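Long-range contact in hypothetical protein aq_1494 (Aquifex aeolicus, PDB 2EGJ), which probably hydrolyses fatty acyl-CoA thioesters, as a hot-dog-fold member of the 4-hydroxybenzoyl-CoA thioesterase family: residues A[63-68]-A[96-101]. Sequence-based numbering, arbitrary orientation.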
loop_
_atom_site.group_PDB
_atom_site.type_symbol
_atom_site.label_atom_id
_atom_site.label_comp_id
_atom_site.label_asym_id
_atom_site.label_seq_id
_atom_site.Cartn_x
_atom_site.Cartn_y
_atom_site.Cartn_z
ATOM N N TYR A 63 19.512 -3.585 -1.018
ATOM C CA TYR A 63 18.825 -4.362 -2.043
ATOM C C TYR A 63 19.872 -4.869 -3.010
ATOM O O TYR A 63 20.629 -4.073 -3.565
ATOM C CB TYR A 63 17.798 -3.475 -2.768
ATOM C CG TYR A 63 16.793 -2.882 -1.801
ATOM C CD1 TYR A 63 15.587 -3.538 -1.544
ATOM C CD2 TYR A 63 17.062 -1.688 -1.119
ATOM C CE1 TYR A 63 14.659 -3.007 -0.645
ATOM C CE2 TYR A 63 16.153 -1.165 -0.183
ATOM C CZ TYR A 63 14.949 -1.837 0.039
ATOM O OH TYR A 63 14.041 -1.319 0.940
ATOM N N LYS A 64 19.931 -6.184 -3.183
ATOM C CA LYS A 64 21.011 -6.807 -3.960
ATOM C C LYS A 64 20.558 -7.300 -5.332
ATOM O O LYS A 64 21.210 -7.016 -6.360
ATOM C CB LYS A 64 21.626 -7.954 -3.165
ATOM C CG LYS A 64 22.155 -7.507 -1.805
ATOM C CD LYS A 64 22.784 -8.675 -1.054
ATOM C CE LYS A 64 23.385 -8.179 0.263
ATOM N NZ LYS A 64 24.478 -7.174 0.048
ATOM N N LYS A 65 19.477 -8.065 -5.334
ATOM C CA LYS A 65 18.841 -8.589 -6.532
ATOM C C LYS A 65 17.351 -8.371 -6.340
ATOM O O LYS A 65 16.866 -8.496 -5.221
ATOM C CB LYS A 65 19.108 -10.090 -6.677
ATOM C CG LYS A 65 20.605 -10.429 -6.956
ATOM C CD LYS A 65 21.003 -9.929 -8.340
ATOM C CE LYS A 65 22.516 -10.035 -8.575
ATOM N NZ LYS A 65 22.911 -11.455 -8.839
ATOM N N PRO A 66 16.628 -8.070 -7.417
ATOM C CA PRO A 66 15.174 -7.845 -7.308
ATOM C C PRO A 66 14.315 -9.078 -7.052
ATOM O O PRO A 66 14.730 -10.211 -7.336
ATOM C CB PRO A 66 14.799 -7.275 -8.676
ATOM C CG PRO A 66 15.827 -7.787 -9.598
ATOM C CD PRO A 66 17.114 -7.863 -8.792
ATOM N N LEU A 67 13.119 -8.828 -6.500
ATOM C CA LEU A 67 12.056 -9.800 -6.462
ATOM C C LEU A 67 11.046 -9.440 -7.536
ATOM O O LEU A 67 10.736 -8.249 -7.753
ATOM C CB LEU A 67 11.344 -9.821 -5.091
ATOM C CG LEU A 67 12.137 -10.380 -3.898
ATOM C CD1 LEU A 67 11.466 -9.946 -2.577
ATOM C CD2 LEU A 67 12.356 -11.913 -3.925
ATOM N N PHE A 68 10.559 -10.481 -8.206
ATOM C CA PHE A 68 9.555 -10.342 -9.254
ATOM C C PHE A 68 8.237 -10.954 -8.845
ATOM O O PHE A 68 8.168 -11.779 -7.928
ATOM C CB PHE A 68 10.029 -11.031 -10.535
ATOM C CG PHE A 68 11.389 -10.556 -11.012
ATOM C CD1 PHE A 68 11.545 -9.307 -11.588
ATOM C CD2 PHE A 68 12.486 -11.387 -10.925
ATOM C CE1 PHE A 68 12.787 -8.873 -12.045
ATOM C CE2 PHE A 68 13.745 -10.950 -11.378
ATOM C CZ PHE A 68 13.879 -9.705 -11.938
ATOM N N GLU A 96 15.613 -18.862 -3.341
ATOM C CA GLU A 96 16.436 -20.059 -3.433
ATOM C C GLU A 96 17.824 -19.767 -2.844
ATOM O O GLU A 96 17.953 -19.486 -1.641
ATOM C CB GLU A 96 16.475 -20.535 -4.891
ATOM C CG GLU A 96 15.156 -21.130 -5.327
ATOM C CD GLU A 96 15.008 -21.303 -6.833
ATOM O OE1 GLU A 96 15.732 -20.641 -7.631
ATOM O OE2 GLU A 96 14.129 -22.109 -7.221
ATOM N N ASP A 97 18.849 -19.772 -3.689
ATOM C CA ASP A 97 20.212 -19.545 -3.223
ATOM C C ASP A 97 20.674 -18.092 -3.307
ATOM O O ASP A 97 21.760 -17.763 -2.826
ATOM C CB ASP A 97 21.172 -20.428 -4.023
ATOM C CG ASP A 97 20.935 -21.879 -3.771
ATOM O OD1 ASP A 97 21.348 -22.354 -2.688
ATOM O OD2 ASP A 97 20.311 -22.537 -4.633
ATOM N N ILE A 98 19.853 -17.236 -3.919
ATOM C CA ILE A 98 20.249 -15.887 -4.292
ATOM C C ILE A 98 19.938 -14.961 -3.111
ATOM O O ILE A 98 18.825 -14.999 -2.583
ATOM C CB ILE A 98 19.468 -15.397 -5.552
ATOM C CG1 ILE A 98 19.513 -16.420 -6.703
ATOM C CG2 ILE A 98 19.974 -14.025 -6.012
ATOM C CD1 ILE A 98 20.892 -16.717 -7.236
ATOM N N ALA A 99 20.927 -14.170 -2.685
ATOM C CA ALA A 99 20.720 -13.176 -1.626
ATOM C C ALA A 99 20.100 -11.958 -2.264
ATOM O O ALA A 99 20.682 -11.313 -3.147
ATOM C CB ALA A 99 22.034 -12.820 -0.929
ATOM N N VAL A 100 18.879 -11.671 -1.851
ATOM C CA VAL A 100 18.091 -10.625 -2.458
ATOM C C VAL A 100 18.275 -9.310 -1.724
ATOM O O VAL A 100 18.321 -8.253 -2.351
ATOM C CB VAL A 100 16.598 -11.033 -2.462
ATOM C CG1 VAL A 100 15.659 -9.817 -2.493
ATOM C CG2 VAL A 100 16.334 -11.943 -3.643
ATOM N N ALA A 101 18.387 -9.379 -0.403
ATOM C CA ALA A 101 18.402 -8.166 0.423
ATOM C C ALA A 101 18.883 -8.512 1.827
ATOM O O ALA A 101 18.812 -9.682 2.252
ATOM C CB ALA A 101 16.982 -7.543 0.485
#
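Leu-67 sets CG beside its backbone N (chi1 -70°), and Val-100 turns CG1 anti to its own N (chi1 155°), which brings the two branched side chains together at about a right angle. Leu-67 CG rests 3.8 Å from Val-100 CG1. Leu-67 CD2 covers the other branch, 4.0 Å from Val-100 CG2. An alanine in place of Leu-67 would probably leave both methyls of Val-100 without this cover and open a gap against Tyr-25. The backbone bonds converge on one acceptor. Val-100 O takes Lys-64 N at 2.8 Å and Lys-65 N at 3.2 Å, both from the same face of its carbonyl plane. This double grip holds the turn of the chain at Lys-64 and Lys-65 against the strand. The aliphatic part of Lys-65 crosses Ile-98 at a slant, with Lys-65 CG 3.8 Å from Ile-98 CG2. Lys-64 lays CB 3.5 Å from Ala-99 O, while its NZ forms a salt bridge with Glu-62. Tyr-63 and Ala-101 form an antiparallel non-hydrogen-bonded pair, the last step before the loop departs. Strand 98-111 has a classic beta bulge here, with Val-100 and Ala-101 set opposite Val-93 of strand 86-95. In this hot-dog fold the antiparallel sheet packs on long helix 23-39, whose Tyr-25 lies against Leu-67, Val-100 and Ala-101 and whose Phe-26 lies against Tyr-63.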